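Local coordinates for protein glucose-6-phosphate dehydrogenase (PDB 5AQ1) that catalyses the NADP-dependent oxidation of glucose 6-phosphate, the entry step of the pentose phosphate pathway, and so supplies reducing power for redox balance, at residues B[53-58]-B[95-100]; B[277-282]-B[296-301]; B[306-311]-B[471-476]. One frame throughout, in Å; residues are numbered along the deposited sequence.

Contact 1: residues B[53-58]-B[95-100]; sequences LFQLYC and DERGCH
Cys58 and Cys99 are joined by a disulfide that ties the last residue of helix 43-58 to the loop before helix 101-105, within the Rossmann-type dinucleotide-binding domain. Helix 43-58 follows strand 33-38, one of the central strands of its six-stranded parallel sheet. Along the Cys58 side chain, CB comes first: it sits over the middle of the Arg97 guanidinium face, 4.2 Å from Arg97 CZ. Next is Cys58 SG, which stands above the Phe54 ring near its rim and bonds to Cys99 SG at 2.0 Å, with a disulfide torsion of -81°. The two half-cystines differ in rotation: Cys58 SG lies beside its backbone N (chi1 -69°), whereas Cys99 SG is swung to the far side of its own N (chi1 179°), which carries the loop sulfur on to Cys58 SG. Cys99 SG also meets the Phe54 ring obliquely, 4.2 Å from Phe54 CE1, a sulfur-aromatic contact. Phe54 stacks in turn on Phe91 and meets Phe104, so the bridge lies beside an aromatic cluster. Next to the bridge the Gln55 amide and the Arg97 guanidinium are nearly coplanar and meet at the guanidinium edge. Arg97 NH2 donates to Gln55 OE1, a bent bond whose modelled length is too short to be trusted in detail, while Arg97 NE makes a weak hydrogen bond to Asn59 OD1.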
loop_
_atom_site.group_PDB
_atom_site.type_symbol
_atom_site.label_atom_id
_atom_site.label_comp_id
_atom_site.label_asym_id
_atom_site.label_seq_id
_atom_site.Cartn_x
_atom_site.Cartn_y
_atom_site.Cartn_z
ATOM N N LEU B 53 -1.473 41.399 21.329
ATOM C CA LEU B 53 -1.319 41.468 22.781
ATOM C C LEU B 53 -2.633 41.835 23.469
ATOM O O LEU B 53 -2.939 41.310 24.538
ATOM C CB LEU B 53 -0.221 42.474 23.159
ATOM C CG LEU B 53 1.221 42.090 22.797
ATOM C CD1 LEU B 53 2.148 43.292 22.898
ATOM C CD2 LEU B 53 1.723 40.958 23.680
ATOM N N PHE B 54 -3.402 42.737 22.858
ATOM C CA PHE B 54 -4.722 43.105 23.382
ATOM C C PHE B 54 -5.640 41.888 23.454
ATOM O O PHE B 54 -6.284 41.651 24.477
ATOM C CB PHE B 54 -5.366 44.200 22.523
ATOM C CG PHE B 54 -6.790 44.513 22.897
ATOM C CD1 PHE B 54 -7.099 45.022 24.150
ATOM C CD2 PHE B 54 -7.823 44.309 21.992
ATOM C CE1 PHE B 54 -8.407 45.317 24.499
ATOM C CE2 PHE B 54 -9.136 44.604 22.334
ATOM C CZ PHE B 54 -9.428 45.108 23.590
ATOM N N GLN B 55 -5.686 41.115 22.371
ATOM C CA GLN B 55 -6.509 39.907 22.325
ATOM C C GLN B 55 -6.068 38.882 23.366
ATOM O O GLN B 55 -6.906 38.242 24.002
ATOM C CB GLN B 55 -6.478 39.273 20.930
ATOM C CG GLN B 55 -7.132 40.106 19.834
ATOM C CD GLN B 55 -8.580 40.436 20.133
ATOM O OE1 GLN B 55 -9.300 39.632 20.724
ATOM N NE2 GLN B 55 -9.014 41.628 19.736
ATOM N N LEU B 56 -4.756 38.727 23.537
ATOM C CA LEU B 56 -4.223 37.810 24.543
ATOM C C LEU B 56 -4.597 38.253 25.953
ATOM O O LEU B 56 -4.900 37.417 26.803
ATOM C CB LEU B 56 -2.701 37.679 24.421
ATOM C CG LEU B 56 -2.159 36.933 23.200
ATOM C CD1 LEU B 56 -0.639 36.923 23.245
ATOM C CD2 LEU B 56 -2.703 35.515 23.119
ATOM N N TYR B 57 -4.573 39.560 26.201
ATOM C CA TYR B 57 -4.998 40.101 27.489
ATOM C C TYR B 57 -6.462 39.761 27.746
ATOM O O TYR B 57 -6.802 39.248 28.808
ATOM C CB TYR B 57 -4.794 41.618 27.532
ATOM C CG TYR B 57 -5.069 42.243 28.884
ATOM C CD1 TYR B 57 -4.145 42.135 29.921
ATOM C CD2 TYR B 57 -6.247 42.958 29.124
ATOM C CE1 TYR B 57 -4.385 42.707 31.161
ATOM C CE2 TYR B 57 -6.496 43.537 30.362
ATOM C CZ TYR B 57 -5.562 43.409 31.376
ATOM O OH TYR B 57 -5.794 43.978 32.609
ATOM N N CYS B 58 -7.314 40.029 26.758
ATOM C CA CYS B 58 -8.758 39.817 26.884
ATOM C C CYS B 58 -9.168 38.363 27.093
ATOM O O CYS B 58 -10.194 38.094 27.717
ATOM C CB CYS B 58 -9.484 40.360 25.655
ATOM S SG CYS B 58 -9.472 42.160 25.511
ATOM N N ASP B 95 -16.524 45.302 20.537
ATOM C CA ASP B 95 -17.910 45.147 20.969
ATOM C C ASP B 95 -18.261 43.701 21.317
ATOM O O ASP B 95 -19.145 43.479 22.131
ATOM C CB ASP B 95 -18.876 45.680 19.907
ATOM C CG ASP B 95 -18.723 47.173 19.667
ATOM O OD1 ASP B 95 -18.012 47.856 20.438
ATOM O OD2 ASP B 95 -19.324 47.667 18.697
ATOM N N GLU B 96 -17.565 42.722 20.734
ATOM C CA GLU B 96 -18.006 41.325 20.823
ATOM C C GLU B 96 -17.935 40.770 22.254
ATOM O O GLU B 96 -18.868 40.110 22.721
ATOM C CB GLU B 96 -17.195 40.449 19.863
ATOM C CG GLU B 96 -17.417 40.793 18.376
ATOM C CD GLU B 96 -18.741 40.291 17.840
ATOM O OE1 GLU B 96 -18.883 39.059 17.719
ATOM O OE2 GLU B 96 -19.632 41.118 17.530
ATOM N N ARG B 97 -16.824 41.044 22.931
ATOM C CA ARG B 97 -16.658 40.744 24.356
ATOM C C ARG B 97 -16.756 42.027 25.169
ATOM O O ARG B 97 -16.529 43.105 24.636
ATOM C CB ARG B 97 -15.299 40.101 24.585
ATOM C CG ARG B 97 -15.236 38.665 24.097
ATOM C CD ARG B 97 -13.923 37.961 24.450
ATOM N NE ARG B 97 -12.784 38.038 23.499
ATOM C CZ ARG B 97 -12.330 39.097 22.811
ATOM N NH1 ARG B 97 -12.883 40.294 22.867
ATOM N NH2 ARG B 97 -11.274 38.937 22.013
ATOM N N GLY B 98 -17.093 41.917 26.453
ATOM C CA GLY B 98 -17.009 43.061 27.369
ATOM C C GLY B 98 -15.620 43.187 27.972
ATOM O O GLY B 98 -15.470 43.228 29.195
ATOM N N CYS B 99 -14.602 43.245 27.111
ATOM C CA CYS B 99 -13.218 43.405 27.554
ATOM C C CYS B 99 -12.877 44.885 27.521
ATOM O O CYS B 99 -13.009 45.529 26.478
ATOM C CB CYS B 99 -12.248 42.631 26.658
ATOM S SG CYS B 99 -10.510 42.812 27.137
ATOM N N HIS B 100 -12.438 45.419 28.659
ATOM C CA HIS B 100 -12.178 46.848 28.786
ATOM C C HIS B 100 -10.831 47.215 28.168
ATOM O O HIS B 100 -9.811 46.579 28.445
ATOM C CB HIS B 100 -12.237 47.276 30.257
ATOM C CG HIS B 100 -12.250 48.761 30.461
ATOM N ND1 HIS B 100 -12.939 49.624 29.634
ATOM C CD2 HIS B 100 -11.679 49.533 31.416
ATOM C CE1 HIS B 100 -12.777 50.863 30.061
ATOM N NE2 HIS B 100 -12.019 50.836 31.141
#

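Contact 2: residues B[277-282]-B[296-301]; sequences ILSLLT and DEKVQV
This is a buried, near-perpendicular packing of two helices consecutive in the chain: Ser279, Leu280 and Thr282, at the C-terminal end of helix 264-282, meet Lys298 and Val301 of helix 291-302. The local axes pass 8.8 Å apart at 100°, and the backbones come closest where Ser279 faces Lys298, with 5.3 Å between their CA atoms. No hydrogen bond crosses between the segments, so the fit is one of shape. The methylenes of Lys298 do much of the touching: Lys298 CE lies 3.4 Å from Ser279 OG and 4.0 Å from Leu280 CD2, the lysine and leucine chains running side by side in the same direction. The lysine chain turns at chi3 (77°) as it passes Ser279, and its terminal amino group goes on to a salt bridge with Glu462 and a hydrogen bond with Gln276 OE1. Ser279 OG is itself taken up by the backbone O of Gln276. One turn further along, Thr282 and Val301 cross at about a right angle, and both valine methyls face the hydroxyl from one side, Val301 CG2 at 3.3 Å and Val301 CG1 at 3.5 Å from Thr282 OG1. That hydroxyl turns back on its own helix and donates to Leu278 O at 2.8 Å, approaching from above the carbonyl plane. Elsewhere on helix 291-302, Asp296 and Glu297 form salt bridges with Arg287 of a neighbouring subunit. Helix 264-282 rests through Ile277, Leu278 and Leu281 on Ile245 of the mixed sheet, making this an orthogonal helix pair layered on the large sheet of the C-terminal alpha+beta domain.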
loop_
_atom_site.group_PDB
_atom_site.type_symbol
_atom_site.label_atom_id
_atom_site.label_comp_id
_atom_site.label_asym_id
_atom_site.label_seq_id
_atom_site.Cartn_x
_atom_site.Cartn_y
_atom_site.Cartn_z
ATOM N N ILE B 277 4.952 25.840 4.676
ATOM C CA ILE B 277 3.811 24.995 4.335
ATOM C C ILE B 277 4.290 23.731 3.619
ATOM O O ILE B 277 3.844 22.631 3.940
ATOM C CB ILE B 277 2.777 25.761 3.476
ATOM C CG1 ILE B 277 2.051 26.794 4.343
ATOM C CG2 ILE B 277 1.764 24.809 2.857
ATOM C CD1 ILE B 277 1.307 27.850 3.559
ATOM N N LEU B 278 5.206 23.893 2.667
ATOM C CA LEU B 278 5.779 22.754 1.948
ATOM C C LEU B 278 6.351 21.718 2.910
ATOM O O LEU B 278 6.093 20.522 2.764
ATOM C CB LEU B 278 6.875 23.213 0.982
ATOM C CG LEU B 278 7.673 22.115 0.272
ATOM C CD1 LEU B 278 6.766 21.235 -0.576
ATOM C CD2 LEU B 278 8.767 22.733 -0.583
ATOM N N SER B 279 7.116 22.189 3.895
ATOM C CA SER B 279 7.786 21.302 4.843
ATOM C C SER B 279 6.786 20.536 5.701
ATOM O O SER B 279 6.982 19.356 5.979
ATOM C CB SER B 279 8.752 22.081 5.737
ATOM O OG SER B 279 8.055 22.897 6.663
ATOM N N LEU B 280 5.711 21.203 6.110
ATOM C CA LEU B 280 4.666 20.548 6.893
ATOM C C LEU B 280 3.918 19.490 6.080
ATOM O O LEU B 280 3.539 18.448 6.619
ATOM C CB LEU B 280 3.681 21.582 7.439
ATOM C CG LEU B 280 4.253 22.538 8.487
ATOM C CD1 LEU B 280 3.318 23.715 8.706
ATOM C CD2 LEU B 280 4.515 21.818 9.801
ATOM N N LEU B 281 3.714 19.755 4.792
ATOM C CA LEU B 281 3.011 18.825 3.908
ATOM C C LEU B 281 3.843 17.603 3.504
ATOM O O LEU B 281 3.277 16.592 3.099
ATOM C CB LEU B 281 2.556 19.544 2.635
ATOM C CG LEU B 281 1.499 20.637 2.793
ATOM C CD1 LEU B 281 1.420 21.473 1.527
ATOM C CD2 LEU B 281 0.140 20.046 3.136
ATOM N N THR B 282 5.170 17.704 3.591
ATOM C CA THR B 282 6.067 16.673 3.063
ATOM C C THR B 282 6.880 15.902 4.112
ATOM O O THR B 282 7.348 14.798 3.831
ATOM C CB THR B 282 7.059 17.276 2.050
ATOM O OG1 THR B 282 7.793 18.337 2.672
ATOM C CG2 THR B 282 6.318 17.813 0.833
ATOM N N ASP B 296 12.971 18.863 13.611
ATOM C CA ASP B 296 13.913 17.928 12.995
ATOM C C ASP B 296 13.365 17.394 11.673
ATOM O O ASP B 296 14.074 17.377 10.673
ATOM C CB ASP B 296 14.224 16.752 13.932
ATOM C CG ASP B 296 15.276 17.087 14.988
ATOM O OD1 ASP B 296 15.670 18.263 15.120
ATOM O OD2 ASP B 296 15.707 16.153 15.692
ATOM N N GLU B 297 12.101 16.971 11.670
ATOM C CA GLU B 297 11.493 16.414 10.459
ATOM C C GLU B 297 11.346 17.452 9.355
ATOM O O GLU B 297 11.490 17.132 8.175
ATOM C CB GLU B 297 10.126 15.786 10.755
ATOM C CG GLU B 297 10.160 14.565 11.665
ATOM C CD GLU B 297 11.061 13.448 11.164
ATOM O OE1 GLU B 297 11.294 13.346 9.940
ATOM O OE2 GLU B 297 11.528 12.656 12.004
ATOM N N LYS B 298 11.051 18.690 9.738
ATOM C CA LYS B 298 10.929 19.777 8.771
ATOM C C LYS B 298 12.278 20.057 8.104
ATOM O O LYS B 298 12.344 20.235 6.891
ATOM C CB LYS B 298 10.383 21.040 9.440
ATOM C CG LYS B 298 8.952 20.895 9.934
ATOM C CD LYS B 298 8.536 22.043 10.840
ATOM C CE LYS B 298 8.229 23.299 10.046
ATOM N NZ LYS B 298 7.960 24.465 10.930
ATOM N N VAL B 299 13.348 20.068 8.893
ATOM C CA VAL B 299 14.691 20.262 8.355
ATOM C C VAL B 299 15.080 19.096 7.455
ATOM O O VAL B 299 15.638 19.296 6.378
ATOM C CB VAL B 299 15.750 20.409 9.472
ATOM C CG1 VAL B 299 17.157 20.431 8.887
ATOM C CG2 VAL B 299 15.509 21.675 10.277
ATOM N N GLN B 300 14.786 17.882 7.915
ATOM C CA GLN B 300 15.139 16.657 7.200
ATOM C C GLN B 300 14.603 16.655 5.773
ATOM O O GLN B 300 15.344 16.377 4.836
ATOM C CB GLN B 300 14.604 15.446 7.970
ATOM C CG GLN B 300 14.888 14.084 7.351
ATOM C CD GLN B 300 16.362 13.808 7.171
ATOM O OE1 GLN B 300 17.183 14.311 7.923
ATOM N NE2 GLN B 300 16.705 13.006 6.171
ATOM N N VAL B 301 13.320 16.972 5.617
ATOM C CA VAL B 301 12.680 16.957 4.302
ATOM C C VAL B 301 13.133 18.122 3.418
ATOM O O VAL B 301 13.302 17.951 2.208
ATOM C CB VAL B 301 11.128 16.893 4.395
ATOM C CG1 VAL B 301 10.524 18.205 4.878
ATOM C CG2 VAL B 301 10.531 16.509 3.049
#

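Contact 3: residues B[306-311]-B[471-476]; sequences VPANPA and TPLLHA
Leu473 points its forked end at the chain 306-311, one methyl to each of two neighbours. Leu473 CD2 meets Ala308 CB at 4.0 Å, while Leu473 CD1 lies against the start of the Pro310 ring, 4.0 Å from Pro310 N. Chi1 of 173° sets the leucine CG opposite the backbone N, and chi2 of 54° turns one methyl to each residue. The Pro310 ring continues past Leu473 toward the following turn of the helix, where Pro310 CG comes within 4.3 Å of Ala476 CB; Val482 touches both Pro310 and Ala476. At the other end two prolines meet loosely, Pro307 CB lying 4.5 Å from Pro472 CG. Helix 460-479 is kinked here, since Pro472 has no N-H and the N of Leu473 makes no bond to the preceding turn. A water takes over that role: it accepts from Leu473 N at 2.7 Å and donates to Ala308 O at 2.8 Å, linking the kink to the connection between helix 291-302 and strand 313-319. Ala308 is further tied to this helix by a backbone hydrogen bond with Ile469. On the far side of the connecting chain Asn309 forms an Asx turn, its OD1 accepting from Ala311 N at 3.3 Å with the donor well above the amide carbonyl plane. Behind the contact, Ile266 of helix 264-282 packs against Leu473.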
loop_
_atom_site.group_PDB
_atom_site.type_symbol
_atom_site.label_atom_id
_atom_site.label_comp_id
_atom_site.label_asym_id
_atom_site.label_seq_id
_atom_site.Cartn_x
_atom_site.Cartn_y
_atom_site.Cartn_z
ATOM N N VAL B 306 15.053 19.276 -4.146
ATOM C CA VAL B 306 15.986 19.628 -5.211
ATOM C C VAL B 306 15.898 21.138 -5.448
ATOM O O VAL B 306 14.796 21.670 -5.621
ATOM C CB VAL B 306 15.665 18.875 -6.519
ATOM C CG1 VAL B 306 16.583 19.331 -7.646
ATOM C CG2 VAL B 306 15.778 17.371 -6.308
ATOM N N PRO B 307 17.049 21.835 -5.463
ATOM C CA PRO B 307 17.000 23.287 -5.651
ATOM C C PRO B 307 16.274 23.702 -6.928
ATOM O O PRO B 307 16.439 23.068 -7.968
ATOM C CB PRO B 307 18.479 23.685 -5.728
ATOM C CG PRO B 307 19.204 22.610 -4.996
ATOM C CD PRO B 307 18.430 21.353 -5.264
ATOM N N ALA B 308 15.471 24.757 -6.835
ATOM C CA ALA B 308 14.753 25.285 -7.987
ATOM C C ALA B 308 15.735 25.725 -9.057
ATOM O O ALA B 308 16.869 26.099 -8.753
ATOM C CB ALA B 308 13.872 26.454 -7.568
ATOM N N ASN B 309 15.305 25.681 -10.314
ATOM C CA ASN B 309 16.144 26.166 -11.401
ATOM C C ASN B 309 15.336 26.898 -12.480
ATOM O O ASN B 309 14.132 26.663 -12.617
ATOM C CB ASN B 309 16.973 25.018 -11.989
ATOM C CG ASN B 309 16.182 24.142 -12.928
ATOM O OD1 ASN B 309 16.322 24.237 -14.148
ATOM N ND2 ASN B 309 15.335 23.289 -12.367
ATOM N N PRO B 310 15.994 27.799 -13.235
ATOM C CA PRO B 310 15.327 28.654 -14.227
ATOM C C PRO B 310 14.393 27.929 -15.192
ATOM O O PRO B 310 13.340 28.466 -15.544
ATOM C CB PRO B 310 16.496 29.259 -15.008
ATOM C CG PRO B 310 17.628 29.261 -14.047
ATOM C CD PRO B 310 17.451 28.041 -13.203
ATOM N N ALA B 311 14.776 26.728 -15.617
ATOM C CA ALA B 311 13.980 25.966 -16.578
ATOM C C ALA B 311 12.619 25.572 -16.013
ATOM O O ALA B 311 11.643 25.481 -16.757
ATOM C CB ALA B 311 14.740 24.729 -17.039
ATOM N N THR B 471 18.423 29.848 -3.605
ATOM C CA THR B 471 19.551 30.756 -3.832
ATOM C C THR B 471 20.128 30.686 -5.251
ATOM O O THR B 471 20.317 31.728 -5.874
ATOM C CB THR B 471 20.661 30.574 -2.773
ATOM O OG1 THR B 471 20.192 31.070 -1.514
ATOM C CG2 THR B 471 21.931 31.333 -3.154
ATOM N N PRO B 472 20.414 29.470 -5.767
ATOM C CA PRO B 472 20.882 29.376 -7.158
ATOM C C PRO B 472 19.967 30.081 -8.160
ATOM O O PRO B 472 20.461 30.772 -9.053
ATOM C CB PRO B 472 20.905 27.869 -7.422
ATOM C CG PRO B 472 21.142 27.263 -6.088
ATOM C CD PRO B 472 20.489 28.168 -5.078
ATOM N N LEU B 473 18.654 29.913 -8.003
ATOM C CA LEU B 473 17.678 30.591 -8.859
ATOM C C LEU B 473 17.727 32.104 -8.679
ATOM O O LEU B 473 17.763 32.850 -9.658
ATOM C CB LEU B 473 16.258 30.086 -8.585
ATOM C CG LEU B 473 15.107 30.819 -9.296
ATOM C CD1 LEU B 473 15.315 30.869 -10.804
ATOM C CD2 LEU B 473 13.777 30.158 -8.970
ATOM N N LEU B 474 17.739 32.545 -7.425
ATOM C CA LEU B 474 17.757 33.970 -7.109
ATOM C C LEU B 474 18.965 34.673 -7.717
ATOM O O LEU B 474 18.826 35.750 -8.296
ATOM C CB LEU B 474 17.731 34.189 -5.593
ATOM C CG LEU B 474 16.412 33.823 -4.904
ATOM C CD1 LEU B 474 16.598 33.740 -3.399
ATOM C CD2 LEU B 474 15.304 34.805 -5.256
ATOM N N HIS B 475 20.143 34.067 -7.589
ATOM C CA HIS B 475 21.360 34.648 -8.159
ATOM C C HIS B 475 21.289 34.723 -9.685
ATOM O O HIS B 475 21.740 35.702 -10.281
ATOM C CB HIS B 475 22.614 33.884 -7.716
ATOM C CG HIS B 475 22.995 34.123 -6.287
ATOM N ND1 HIS B 475 23.992 33.411 -5.656
ATOM C CD2 HIS B 475 22.507 34.984 -5.362
ATOM C CE1 HIS B 475 24.108 33.829 -4.408
ATOM N NE2 HIS B 475 23.217 34.782 -4.204
ATOM N N ALA B 476 20.711 33.700 -10.310
ATOM C CA ALA B 476 20.479 33.714 -11.753
ATOM C C ALA B 476 19.571 34.880 -12.155
ATOM O O ALA B 476 19.862 35.595 -13.115
ATOM C CB ALA B 476 19.874 32.395 -12.208
HETATM O O HOH W 1 17.578 27.790 -6.662
#

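Contacts 2 and 3 both belong to the C-terminal domain, their centres 20 Å apart and nearest atoms about 7 Å apart, and helices of each reach the other. Helix 264-282, whose end enters contact 2, touches contact 3 through Ile266 and carries Asp268 and His273 of the glucose 6-phosphate pocket between the two; helix 460-479 of contact 3 reaches back to contact 2 through Glu462. Contact 1 belongs to the dinucleotide-binding domain, on the opposite side of the chain's centre, its centre 35 Å from that of contact 2 and 46 Å from that of contact 3. Neighbouring subunits reach segments of contacts 1 and 2, but touch neither segment of contact 3.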